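Local coordinates for probable zinc protease PqqL (Escherichia coli, PDB 6OFT), which probably acts as a periplasmic zinc-dependent endopeptidase of the M16 family, represented here by the first half of the protein, at residues A278-L283 and Q318-R323; N288-E293 and A343-H348; D333-L338 and L452-E457; E353-V358 and Q410-Q415. All coordinates share one frame; numbering follows the deposited sequence.

Contact 1. Residues A278-L283 and Q318-R323; sequences AEWSML and QSLFFR
Helix-on-sheet packing joins helix 271-296 to strand 317-326 in the second α/β domain of this half-protein, and it is an apolar contact carried mainly by W280 and L320. W280 leaves the helix on the side of the strand, with CG anti to its own carbonyl carbon (chi1 -68°). Its six-membered ring meets the leucine branch: W280 CE3 lies 3.6 Å from L320 CD2, the two side chains crossing at about a right angle and the methyl coming to the ring obliquely. L320 holds an unstaggered first torsion of -107°, which carries CD2 to the indole. The five-membered ring lies near Q318. Here W280 CD1 is 4.1 Å from Q318 NE2, with the amide plane turned 76° from the ring. That NE2 is engaged instead by the carbonyl of P264, which holds the amide in place, while W280 NE1 makes a weak hydrogen bond back to E276 within its own helix. L263 of the neighbouring strand and K420 and L424 of helix 414-425 also pack against the indole, so the aromatic group sits where two helices and the sheet converge. A long helix laid across a mixed sheet in this way is the basic α/β architecture of M16 peptidase domains, here at a distance from the predicted zinc site.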
loop_
_atom_site.group_PDB
_atom_site.type_symbol
_atom_site.label_atom_id
_atom_site.label_comp_id
_atom_site.label_asym_id
_atom_site.label_seq_id
_atom_site.Cartn_x
_atom_site.Cartn_y
_atom_site.Cartn_z
ATOM N N ALA A 278 11.979 -9.021 7.735
ATOM C CA ALA A 278 12.299 -8.566 9.094
ATOM C C ALA A 278 13.657 -7.836 9.148
ATOM O O ALA A 278 13.806 -6.892 9.914
ATOM C CB ALA A 278 12.293 -9.741 10.062
ATOM N N GLU A 279 14.628 -8.267 8.337
ATOM C CA GLU A 279 15.945 -7.622 8.275
ATOM C C GLU A 279 15.864 -6.226 7.646
ATOM O O GLU A 279 16.507 -5.320 8.165
ATOM C CB GLU A 279 16.981 -8.502 7.565
ATOM C CG GLU A 279 17.404 -9.692 8.416
ATOM C CD GLU A 279 18.613 -10.464 7.933
ATOM O OE1 GLU A 279 18.839 -10.521 6.705
ATOM O OE2 GLU A 279 19.327 -11.038 8.785
ATOM N N TRP A 280 15.062 -6.037 6.565
ATOM C CA TRP A 280 14.903 -4.695 5.968
ATOM C C TRP A 280 14.182 -3.768 6.931
ATOM O O TRP A 280 14.567 -2.613 7.052
ATOM C CB TRP A 280 14.169 -4.711 4.610
ATOM C CG TRP A 280 14.919 -5.364 3.489
ATOM C CD1 TRP A 280 14.498 -6.419 2.734
ATOM C CD2 TRP A 280 16.237 -5.030 3.018
ATOM N NE1 TRP A 280 15.470 -6.769 1.823
ATOM C CE2 TRP A 280 16.551 -5.937 1.980
ATOM C CE3 TRP A 280 17.188 -4.046 3.373
ATOM C CZ2 TRP A 280 17.771 -5.889 1.285
ATOM C CZ3 TRP A 280 18.405 -4.014 2.708
ATOM C CH2 TRP A 280 18.683 -4.916 1.667
ATOM N N SER A 281 13.150 -4.286 7.621
ATOM C CA SER A 281 12.333 -3.581 8.608
ATOM C C SER A 281 13.179 -3.150 9.806
ATOM O O SER A 281 13.002 -2.043 10.315
ATOM C CB SER A 281 11.190 -4.481 9.073
ATOM O OG SER A 281 10.430 -3.863 10.098
ATOM N N MET A 282 14.098 -4.025 10.251
ATOM C CA MET A 282 14.978 -3.727 11.374
ATOM C C MET A 282 16.038 -2.715 11.020
ATOM O O MET A 282 16.291 -1.844 11.841
ATOM C CB MET A 282 15.568 -4.985 11.982
ATOM C CG MET A 282 14.599 -5.601 12.957
ATOM S SD MET A 282 15.240 -7.074 13.700
ATOM C CE MET A 282 13.773 -7.700 14.405
ATOM N N LEU A 283 16.599 -2.772 9.784
ATOM C CA LEU A 283 17.583 -1.787 9.310
ATOM C C LEU A 283 16.963 -0.395 9.309
ATOM O O LEU A 283 17.597 0.557 9.759
ATOM C CB LEU A 283 18.122 -2.138 7.915
ATOM C CG LEU A 283 19.239 -3.184 7.835
ATOM C CD1 LEU A 283 19.594 -3.468 6.408
ATOM C CD2 LEU A 283 20.508 -2.742 8.593
ATOM N N GLN A 318 10.143 -2.650 -4.275
ATOM C CA GLN A 318 10.062 -1.662 -3.213
ATOM C C GLN A 318 11.167 -0.605 -3.287
ATOM O O GLN A 318 12.193 -0.781 -3.956
ATOM C CB GLN A 318 10.137 -2.367 -1.846
ATOM C CG GLN A 318 11.504 -2.982 -1.502
ATOM C CD GLN A 318 11.493 -3.705 -0.187
ATOM O OE1 GLN A 318 10.993 -3.194 0.808
ATOM N NE2 GLN A 318 12.054 -4.906 -0.143
ATOM N N SER A 319 10.961 0.466 -2.537
ATOM C CA SER A 319 11.972 1.477 -2.330
ATOM C C SER A 319 12.214 1.649 -0.857
ATOM O O SER A 319 11.270 1.725 -0.063
ATOM C CB SER A 319 11.601 2.812 -2.955
ATOM O OG SER A 319 12.702 3.700 -2.817
ATOM N N LEU A 320 13.486 1.702 -0.490
ATOM C CA LEU A 320 13.920 1.990 0.864
ATOM C C LEU A 320 14.561 3.370 0.808
ATOM O O LEU A 320 15.531 3.566 0.073
ATOM C CB LEU A 320 14.936 0.947 1.339
ATOM C CG LEU A 320 14.480 -0.084 2.358
ATOM C CD1 LEU A 320 13.575 -1.112 1.726
ATOM C CD2 LEU A 320 15.672 -0.810 2.926
ATOM N N PHE A 321 13.991 4.344 1.532
ATOM C CA PHE A 321 14.566 5.687 1.565
ATOM C C PHE A 321 15.007 6.138 2.959
ATOM O O PHE A 321 14.443 5.706 3.966
ATOM C CB PHE A 321 13.647 6.729 0.920
ATOM C CG PHE A 321 12.321 6.992 1.589
ATOM C CD1 PHE A 321 12.195 7.989 2.549
ATOM C CD2 PHE A 321 11.181 6.285 1.215
ATOM C CE1 PHE A 321 10.966 8.238 3.165
ATOM C CE2 PHE A 321 9.948 6.553 1.812
ATOM C CZ PHE A 321 9.845 7.543 2.767
ATOM N N PHE A 322 15.983 7.052 3.002
ATOM C CA PHE A 322 16.518 7.626 4.239
ATOM C C PHE A 322 16.407 9.129 4.105
ATOM O O PHE A 322 17.030 9.717 3.227
ATOM C CB PHE A 322 17.965 7.165 4.481
ATOM C CG PHE A 322 18.109 5.660 4.518
ATOM C CD1 PHE A 322 18.420 4.946 3.363
ATOM C CD2 PHE A 322 17.926 4.956 5.700
ATOM C CE1 PHE A 322 18.521 3.552 3.387
ATOM C CE2 PHE A 322 18.033 3.559 5.729
ATOM C CZ PHE A 322 18.333 2.866 4.573
ATOM N N ARG A 323 15.562 9.741 4.941
ATOM C CA ARG A 323 15.273 11.167 4.890
ATOM C C ARG A 323 15.646 11.926 6.154
ATOM O O ARG A 323 15.470 11.416 7.257
ATOM C CB ARG A 323 13.784 11.367 4.550
ATOM C CG ARG A 323 13.339 12.835 4.442
ATOM C CD ARG A 323 11.860 12.963 4.139
ATOM N NE ARG A 323 11.500 12.392 2.838
ATOM C CZ ARG A 323 11.706 12.996 1.672
ATOM N NH1 ARG A 323 12.283 14.191 1.629
ATOM N NH2 ARG A 323 11.338 12.409 0.540
#

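Contact 2. Residues N288-E293 and A343-H348; sequences NQRLQE and ATIDQH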
loop_
_atom_site.group_PDB
_atom_site.type_symbol
_atom_site.label_atom_id
_atom_site.label_comp_id
_atom_site.label_asym_id
_atom_site.label_seq_id
_atom_site.Cartn_x
_atom_site.Cartn_y
_atom_site.Cartn_z
ATOM N N ASN A 288 16.087 4.913 12.260
ATOM C CA ASN A 288 15.097 5.771 12.925
ATOM C C ASN A 288 15.438 5.977 14.384
ATOM O O ASN A 288 15.413 7.110 14.859
ATOM C CB ASN A 288 13.677 5.179 12.781
ATOM C CG ASN A 288 13.151 5.283 11.376
ATOM O OD1 ASN A 288 13.698 6.027 10.573
ATOM N ND2 ASN A 288 12.080 4.553 11.041
ATOM N N GLN A 289 15.748 4.867 15.087
ATOM C CA GLN A 289 16.135 4.816 16.499
ATOM C C GLN A 289 17.358 5.710 16.726
ATOM O O GLN A 289 17.264 6.648 17.515
ATOM C CB GLN A 289 16.390 3.348 16.931
ATOM C CG GLN A 289 16.878 3.154 18.369
ATOM C CD GLN A 289 16.820 1.708 18.818
ATOM O OE1 GLN A 289 17.826 0.988 18.825
ATOM N NE2 GLN A 289 15.639 1.257 19.225
ATOM N N ARG A 290 18.459 5.487 15.973
ATOM C CA ARG A 290 19.680 6.286 16.108
ATOM C C ARG A 290 19.449 7.769 15.885
ATOM O O ARG A 290 19.863 8.555 16.726
ATOM C CB ARG A 290 20.827 5.767 15.234
ATOM C CG ARG A 290 22.170 6.139 15.851
ATOM C CD ARG A 290 23.332 5.617 15.067
ATOM N NE ARG A 290 23.629 4.228 15.397
ATOM C CZ ARG A 290 24.574 3.522 14.793
ATOM N NH1 ARG A 290 25.323 4.075 13.850
ATOM N NH2 ARG A 290 24.781 2.259 15.130
ATOM N N LEU A 291 18.741 8.153 14.801
ATOM C CA LEU A 291 18.440 9.559 14.522
ATOM C C LEU A 291 17.635 10.220 15.650
ATOM O O LEU A 291 17.972 11.337 16.057
ATOM C CB LEU A 291 17.724 9.722 13.165
ATOM C CG LEU A 291 17.534 11.164 12.663
ATOM C CD1 LEU A 291 18.872 11.851 12.380
ATOM C CD2 LEU A 291 16.672 11.193 11.425
ATOM N N GLN A 292 16.592 9.529 16.158
ATOM C CA GLN A 292 15.748 10.026 17.247
ATOM C C GLN A 292 16.508 10.160 18.562
ATOM O O GLN A 292 16.222 11.082 19.325
ATOM C CB GLN A 292 14.490 9.167 17.433
ATOM C CG GLN A 292 13.394 9.435 16.399
ATOM C CD GLN A 292 12.944 10.883 16.360
ATOM O OE1 GLN A 292 13.160 11.597 15.371
ATOM N NE2 GLN A 292 12.318 11.352 17.437
ATOM N N GLU A 293 17.482 9.257 18.816
ATOM C CA GLU A 293 18.327 9.263 20.015
ATOM C C GLU A 293 19.267 10.468 19.968
ATOM O O GLU A 293 19.469 11.124 20.993
ATOM C CB GLU A 293 19.149 7.965 20.114
ATOM C CG GLU A 293 18.375 6.712 20.502
ATOM C CD GLU A 293 19.080 5.381 20.265
ATOM O OE1 GLU A 293 19.948 5.299 19.365
ATOM O OE2 GLU A 293 18.751 4.410 20.984
ATOM N N ALA A 343 27.296 7.185 6.740
ATOM C CA ALA A 343 28.715 6.840 6.793
ATOM C C ALA A 343 29.100 6.172 8.126
ATOM O O ALA A 343 29.935 5.267 8.123
ATOM C CB ALA A 343 29.566 8.076 6.559
ATOM N N THR A 344 28.483 6.598 9.254
ATOM C CA THR A 344 28.728 6.009 10.585
ATOM C C THR A 344 28.325 4.507 10.583
ATOM O O THR A 344 29.079 3.667 11.084
ATOM C CB THR A 344 28.042 6.850 11.690
ATOM O OG1 THR A 344 28.560 8.180 11.637
ATOM C CG2 THR A 344 28.283 6.293 13.091
ATOM N N ILE A 345 27.153 4.188 9.991
ATOM C CA ILE A 345 26.630 2.816 9.856
ATOM C C ILE A 345 27.528 2.030 8.882
ATOM O O ILE A 345 27.778 0.840 9.109
ATOM C CB ILE A 345 25.139 2.793 9.430
ATOM C CG1 ILE A 345 24.264 3.624 10.397
ATOM C CG2 ILE A 345 24.617 1.348 9.331
ATOM C CD1 ILE A 345 22.875 4.063 9.821
ATOM N N ASP A 346 28.023 2.695 7.804
ATOM C CA ASP A 346 28.938 2.048 6.846
ATOM C C ASP A 346 30.193 1.529 7.564
ATOM O O ASP A 346 30.651 0.420 7.294
ATOM C CB ASP A 346 29.396 3.030 5.751
ATOM C CG ASP A 346 28.411 3.364 4.653
ATOM O OD1 ASP A 346 27.413 2.629 4.500
ATOM O OD2 ASP A 346 28.646 4.357 3.935
ATOM N N GLN A 347 30.737 2.348 8.472
ATOM C CA GLN A 347 31.966 2.069 9.195
ATOM C C GLN A 347 31.817 1.149 10.418
ATOM O O GLN A 347 32.714 0.339 10.645
ATOM C CB GLN A 347 32.650 3.387 9.586
ATOM C CG GLN A 347 33.309 4.119 8.400
ATOM C CD GLN A 347 33.742 5.546 8.697
ATOM O OE1 GLN A 347 34.079 5.913 9.827
ATOM N NE2 GLN A 347 33.765 6.390 7.671
ATOM N N HIS A 348 30.713 1.253 11.204
ATOM C CA HIS A 348 30.581 0.467 12.442
ATOM C C HIS A 348 29.286 -0.342 12.609
ATOM O O HIS A 348 29.181 -1.095 13.577
ATOM C CB HIS A 348 30.774 1.381 13.666
ATOM C CG HIS A 348 32.045 2.166 13.615
ATOM N ND1 HIS A 348 33.253 1.599 13.960
ATOM C CD2 HIS A 348 32.260 3.432 13.188
ATOM C CE1 HIS A 348 34.160 2.539 13.758
ATOM N NE2 HIS A 348 33.608 3.654 13.280
HETATM O O HOH W 1 27.707 2.800 13.235
#
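R290 of helix 271-296 lays the end of its guanidinium group against I345 and T344 on helix 331-348. The chain leaves the backbone with CG anti to N (chi1 -153°) and then bends at chi3 (-83°), which brings NH1 to the second helix. R290 NH1 stands 3.6 Å from I345 CG1 and 3.8 Å from T344 CG2, both carbons approaching the guanidinium obliquely. The arginine and isoleucine chains slide past each other in opposite directions, whereas the threonine crosses at a slant. T344 turns its methyl to the arginine and uses OG1 within its own helix, on the carbonyl of A340. A water completes the polar link: it accepts from R290 NH1 at 2.8 Å and gives a weak hydrogen bond to T344 O at 2.7 Å. The water gives NH1 a polar partner beside the two carbons, and the positive group lies beside the C-terminal turn of helix 331-348, where the helix dipole would probably favour it. NH2 has stronger partners, a salt bridge with E354 and a hydrogen bond to the carbonyl of G349, which together restrain the rotation of the guanidinium. R290 therefore sits at a junction: helix 271-296 carries it, helix 331-348 borders it through T344 and I345, helix 352-371 supplies its counter-charge, and F350 and Y466 from loops pack alongside, while L291, one residue on, leans on I303 of strand 303-314.

Contact 3. Residues D333-L338 and L452-E457; sequences DAANAL and LALEKE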
loop_
_atom_site.group_PDB
_atom_site.type_symbol
_atom_site.label_atom_id
_atom_site.label_comp_id
_atom_site.label_asym_id
_atom_site.label_seq_id
_atom_site.Cartn_x
_atom_site.Cartn_y
_atom_site.Cartn_z
ATOM N N ASP A 333 22.925 21.604 6.525
ATOM C CA ASP A 333 22.841 20.880 7.795
ATOM C C ASP A 333 22.088 19.567 7.673
ATOM O O ASP A 333 22.485 18.585 8.305
ATOM C CB ASP A 333 22.255 21.773 8.906
ATOM C CG ASP A 333 23.194 22.870 9.381
ATOM O OD1 ASP A 333 22.725 23.780 10.097
ATOM O OD2 ASP A 333 24.397 22.815 9.039
ATOM N N ALA A 334 21.009 19.550 6.857
ATOM C CA ALA A 334 20.199 18.364 6.582
ATOM C C ALA A 334 21.058 17.314 5.870
ATOM O O ALA A 334 21.124 16.170 6.323
ATOM C CB ALA A 334 19.001 18.735 5.716
ATOM N N ALA A 335 21.753 17.731 4.787
ATOM C CA ALA A 335 22.646 16.889 3.993
ATOM C C ALA A 335 23.764 16.341 4.891
ATOM O O ALA A 335 24.015 15.130 4.875
ATOM C CB ALA A 335 23.225 17.689 2.835
ATOM N N ASN A 336 24.383 17.227 5.722
ATOM C CA ASN A 336 25.436 16.846 6.664
ATOM C C ASN A 336 24.986 15.758 7.624
ATOM O O ASN A 336 25.653 14.725 7.698
ATOM C CB ASN A 336 26.013 18.060 7.396
ATOM C CG ASN A 336 27.103 18.741 6.612
ATOM O OD1 ASN A 336 28.141 18.153 6.312
ATOM N ND2 ASN A 336 26.898 19.992 6.257
ATOM N N ALA A 337 23.818 15.943 8.284
ATOM C CA ALA A 337 23.231 14.970 9.223
ATOM C C ALA A 337 22.973 13.608 8.575
ATOM O O ALA A 337 23.318 12.581 9.167
ATOM C CB ALA A 337 21.940 15.516 9.815
ATOM N N LEU A 338 22.379 13.602 7.360
ATOM C CA LEU A 338 22.072 12.383 6.628
ATOM C C LEU A 338 23.334 11.626 6.237
ATOM O O LEU A 338 23.424 10.428 6.509
ATOM C CB LEU A 338 21.177 12.671 5.391
ATOM C CG LEU A 338 20.663 11.458 4.571
ATOM C CD1 LEU A 338 19.938 10.433 5.443
ATOM C CD2 LEU A 338 19.764 11.915 3.421
ATOM N N LEU A 452 27.888 14.488 -3.610
ATOM C CA LEU A 452 28.903 13.407 -3.692
ATOM C C LEU A 452 30.232 13.858 -3.078
ATOM O O LEU A 452 30.896 12.996 -2.574
ATOM C CB LEU A 452 29.040 12.912 -5.127
ATOM C CG LEU A 452 27.790 12.286 -5.738
ATOM C CD1 LEU A 452 28.136 11.485 -6.963
ATOM C CD2 LEU A 452 27.041 11.422 -4.739
ATOM N N ALA A 453 30.585 15.142 -3.098
ATOM C CA ALA A 453 31.831 15.582 -2.449
ATOM C C ALA A 453 31.660 15.464 -0.929
ATOM O O ALA A 453 32.620 15.155 -0.220
ATOM C CB ALA A 453 32.163 17.019 -2.832
ATOM N N LEU A 454 30.429 15.689 -0.438
ATOM C CA LEU A 454 30.100 15.559 0.974
ATOM C C LEU A 454 30.133 14.082 1.379
ATOM O O LEU A 454 30.628 13.755 2.454
ATOM C CB LEU A 454 28.741 16.209 1.274
ATOM C CG LEU A 454 28.411 16.454 2.757
ATOM C CD1 LEU A 454 29.425 17.440 3.421
ATOM C CD2 LEU A 454 26.970 16.935 2.921
ATOM N N GLU A 455 29.720 13.207 0.499
ATOM C CA GLU A 455 29.755 11.750 0.757
ATOM C C GLU A 455 31.219 11.304 0.823
ATOM O O GLU A 455 31.559 10.600 1.739
ATOM C CB GLU A 455 28.984 11.015 -0.337
ATOM C CG GLU A 455 28.842 9.529 -0.119
ATOM C CD GLU A 455 28.144 8.829 -1.265
ATOM O OE1 GLU A 455 28.803 8.464 -2.202
ATOM O OE2 GLU A 455 26.961 8.709 -1.232
ATOM N N LYS A 456 32.044 11.732 -0.095
ATOM C CA LYS A 456 33.466 11.356 -0.118
ATOM C C LYS A 456 34.176 11.858 1.153
ATOM O O LYS A 456 34.994 11.138 1.727
ATOM C CB LYS A 456 34.141 11.918 -1.387
ATOM C CG LYS A 456 35.587 11.454 -1.576
ATOM C CD LYS A 456 36.346 12.355 -2.536
ATOM C CE LYS A 456 37.717 11.797 -2.823
ATOM N NZ LYS A 456 38.586 12.789 -3.513
ATOM N N GLU A 457 33.872 13.099 1.569
ATOM C CA GLU A 457 34.399 13.735 2.782
ATOM C C GLU A 457 34.114 12.822 3.992
ATOM O O GLU A 457 35.044 12.484 4.721
ATOM C CB GLU A 457 33.723 15.106 2.976
ATOM C CG GLU A 457 34.198 15.915 4.169
ATOM C CD GLU A 457 33.463 17.233 4.335
ATOM O OE1 GLU A 457 33.577 18.096 3.433
ATOM O OE2 GLU A 457 32.775 17.406 5.367
#
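L454 and N336 cross at about a right angle, the forked end of the leucine straddling the amide oxygen of the asparagine. L454 CD1 comes to 3.2 Å from N336 OD1, a tight fit, while CD2 stands 3.8 Å from the same oxygen. The second methyl also rests on the neighbouring backbone: L454 CD2 is 3.8 Å from A335 CB and equally near the A335 carbonyl carbon. The leucine extends from its helix to the side of N336 and A335 because its CG lies opposite the backbone N (chi1 -166°). OD1 is not left to the methyls alone, for it accepts a hydrogen bond from the hydroxyl of Y458, one turn beyond L454, and ND2 is held weakly by the carbonyl of Q332. Putting an alanine at L454 would probably open a gap over A335 and relieve the amide of N336 of the packing that confines it. The small side chain of A335 permits close approach, the CA atoms of N336 and L454 being 7.5 Å apart. Behind this interface A334 and L338 press onto I257, and L452 and E455 touch W432, so two helices pair while both lean on the same mixed sheet, as befits the layered α/β fold of an M16 domain.

Contact 4. Residues E353-V358 and Q410-Q415; sequences EELDDV and QQITVQ
The peptide plane joining T413 to V414 has one face covered by a methyl of L355: CD2 stands almost directly above the carbonyl carbon, L355 CD2 to T413 C being 3.6 Å, and is just as close to V414 N. The same methyl also nears the preceding carbonyl, off its plane and beyond the oxygen, with 3.8 Å between L355 CD2 and I412 O. At the edges of these flat groups the polar atoms look elsewhere, since I412 O accepts from the ammonium of K359 and T413 N donates to S416 OG. This is the N-terminal cap of helix 414-425, docked against helix 352-371. T413 occupies the N-cap position and its OG1 caps a backbone N just beyond Q415; with the bond from T413 N to the S416 hydroxyl, the exchange resembles a capping box. The turn is thus fixed by its own hydrogen bonds, and the leucine adds an apolar lid over the backbone.

L355 reaches it with CG anti to the backbone N (chi1 -178°), which directs the branched end away from helix 352-371 and toward the bend. L417, one turn into the capped helix, packs against both L355 and I412, extending this apolar patch, while I412 also leans on E279 of helix 271-296. On the outer side, L355 CD2 touches the valine side chain at CG2 of V414, 4.2 Å away. The other leucine branch faces inward, where L355 CD1 comes to 4.5 Å from I412 CG2.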
loop_
_atom_site.group_PDB
_atom_site.type_symbol
_atom_site.label_atom_id
_atom_site.label_comp_id
_atom_site.label_asym_id
_atom_site.label_seq_id
_atom_site.Cartn_x
_atom_site.Cartn_y
_atom_site.Cartn_z
ATOM N N GLU A 353 23.567 -4.184 21.619
ATOM C CA GLU A 353 22.577 -3.553 22.509
ATOM C C GLU A 353 21.479 -2.867 21.718
ATOM O O GLU A 353 20.322 -2.915 22.135
ATOM C CB GLU A 353 23.201 -2.537 23.489
ATOM C CG GLU A 353 24.470 -2.987 24.195
ATOM C CD GLU A 353 25.723 -2.702 23.393
ATOM O OE1 GLU A 353 26.077 -1.509 23.250
ATOM O OE2 GLU A 353 26.335 -3.669 22.884
ATOM N N GLU A 354 21.841 -2.200 20.597
ATOM C CA GLU A 354 20.908 -1.492 19.726
ATOM C C GLU A 354 19.913 -2.471 19.080
ATOM O O GLU A 354 18.715 -2.182 19.027
ATOM C CB GLU A 354 21.673 -0.757 18.628
ATOM C CG GLU A 354 22.137 0.648 18.961
ATOM C CD GLU A 354 22.780 1.306 17.757
ATOM O OE1 GLU A 354 22.275 2.357 17.304
ATOM O OE2 GLU A 354 23.775 0.745 17.244
ATOM N N LEU A 355 20.422 -3.625 18.586
ATOM C CA LEU A 355 19.608 -4.683 17.972
ATOM C C LEU A 355 18.737 -5.377 19.034
ATOM O O LEU A 355 17.552 -5.603 18.784
ATOM C CB LEU A 355 20.484 -5.702 17.199
ATOM C CG LEU A 355 19.730 -6.851 16.471
ATOM C CD1 LEU A 355 18.657 -6.310 15.479
ATOM C CD2 LEU A 355 20.705 -7.778 15.758
ATOM N N ASP A 356 19.316 -5.675 20.219
ATOM C CA ASP A 356 18.605 -6.277 21.354
ATOM C C ASP A 356 17.451 -5.398 21.831
ATOM O O ASP A 356 16.409 -5.932 22.197
ATOM C CB ASP A 356 19.551 -6.587 22.533
ATOM C CG ASP A 356 20.404 -7.836 22.394
ATOM O OD1 ASP A 356 20.059 -8.710 21.561
ATOM O OD2 ASP A 356 21.415 -7.945 23.121
ATOM N N ASP A 357 17.618 -4.062 21.805
ATOM C CA ASP A 357 16.533 -3.149 22.176
ATOM C C ASP A 357 15.414 -3.118 21.115
ATOM O O ASP A 357 14.253 -3.055 21.485
ATOM C CB ASP A 357 17.049 -1.737 22.459
ATOM C CG ASP A 357 15.969 -0.795 22.967
ATOM O OD1 ASP A 357 15.442 -1.034 24.083
ATOM O OD2 ASP A 357 15.647 0.173 22.252
ATOM N N VAL A 358 15.750 -3.164 19.820
ATOM C CA VAL A 358 14.745 -3.184 18.742
ATOM C C VAL A 358 13.877 -4.456 18.862
ATOM O O VAL A 358 12.655 -4.348 18.907
ATOM C CB VAL A 358 15.367 -2.953 17.338
ATOM C CG1 VAL A 358 14.536 -3.595 16.217
ATOM C CG2 VAL A 358 15.530 -1.463 17.079
ATOM N N GLN A 410 16.056 -14.785 15.949
ATOM C CA GLN A 410 17.350 -15.180 16.523
ATOM C C GLN A 410 18.387 -15.470 15.405
ATOM O O GLN A 410 19.591 -15.495 15.662
ATOM C CB GLN A 410 17.221 -16.304 17.574
ATOM C CG GLN A 410 16.733 -17.658 17.073
ATOM C CD GLN A 410 16.027 -18.485 18.134
ATOM O OE1 GLN A 410 15.131 -18.020 18.856
ATOM N NE2 GLN A 410 16.384 -19.753 18.223
ATOM N N GLN A 411 17.915 -15.571 14.152
ATOM C CA GLN A 411 18.760 -15.704 12.963
ATOM C C GLN A 411 19.237 -14.308 12.480
ATOM O O GLN A 411 20.101 -14.218 11.606
ATOM C CB GLN A 411 17.991 -16.425 11.838
ATOM C CG GLN A 411 17.977 -17.928 12.046
ATOM C CD GLN A 411 17.130 -18.616 11.031
ATOM O OE1 GLN A 411 17.495 -18.727 9.861
ATOM N NE2 GLN A 411 15.970 -19.087 11.457
ATOM N N ILE A 412 18.656 -13.228 13.035
ATOM C CA ILE A 412 19.031 -11.848 12.684
ATOM C C ILE A 412 20.105 -11.380 13.651
ATOM O O ILE A 412 19.869 -11.321 14.857
ATOM C CB ILE A 412 17.797 -10.909 12.635
ATOM C CG1 ILE A 412 16.746 -11.462 11.630
ATOM C CG2 ILE A 412 18.212 -9.441 12.305
ATOM C CD1 ILE A 412 15.389 -10.823 11.716
ATOM N N THR A 413 21.305 -11.105 13.133
ATOM C CA THR A 413 22.434 -10.682 13.967
ATOM C C THR A 413 22.964 -9.341 13.508
ATOM O O THR A 413 22.568 -8.838 12.460
ATOM C CB THR A 413 23.564 -11.735 13.959
ATOM O OG1 THR A 413 24.061 -11.883 12.630
ATOM C CG2 THR A 413 23.141 -13.081 14.552
ATOM N N VAL A 414 23.885 -8.771 14.297
ATOM C CA VAL A 414 24.593 -7.542 13.977
ATOM C C VAL A 414 25.418 -7.808 12.697
ATOM O O VAL A 414 25.523 -6.927 11.846
ATOM C CB VAL A 414 25.450 -7.154 15.207
ATOM C CG1 VAL A 414 26.755 -6.475 14.820
ATOM C CG2 VAL A 414 24.634 -6.297 16.170
ATOM N N GLN A 415 25.921 -9.056 12.535
ATOM C CA GLN A 415 26.688 -9.492 11.358
ATOM C C GLN A 415 25.801 -9.695 10.136
ATOM O O GLN A 415 26.211 -9.326 9.031
ATOM C CB GLN A 415 27.502 -10.773 11.653
ATOM C CG GLN A 415 28.639 -10.547 12.657
ATOM C CD GLN A 415 28.189 -10.621 14.096
ATOM O OE1 GLN A 415 27.060 -11.007 14.415
ATOM N NE2 GLN A 415 29.061 -10.238 15.002
#

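Overall arrangement
From the N terminus, helix 271-296 is met first and serves two contacts: contact 1 closes a loop onto strand 317-326, and contact 2, starting further along the helix, closes onto the end of helix 331-348. Their loops cross, as do those of contacts 2 and 3, which share helix 331-348. Contact 3 spans the longest loop, to helix 448-459, and contact 4, from helix 352-371 to the start of helix 414-425, nests inside it. Packing of Q289 against D357 ties contact 2 to contact 4; M282 packs on L355 and V358, and A278 on I412, between contacts 1 and 4, while F322 meets L338 between contacts 1 and 3.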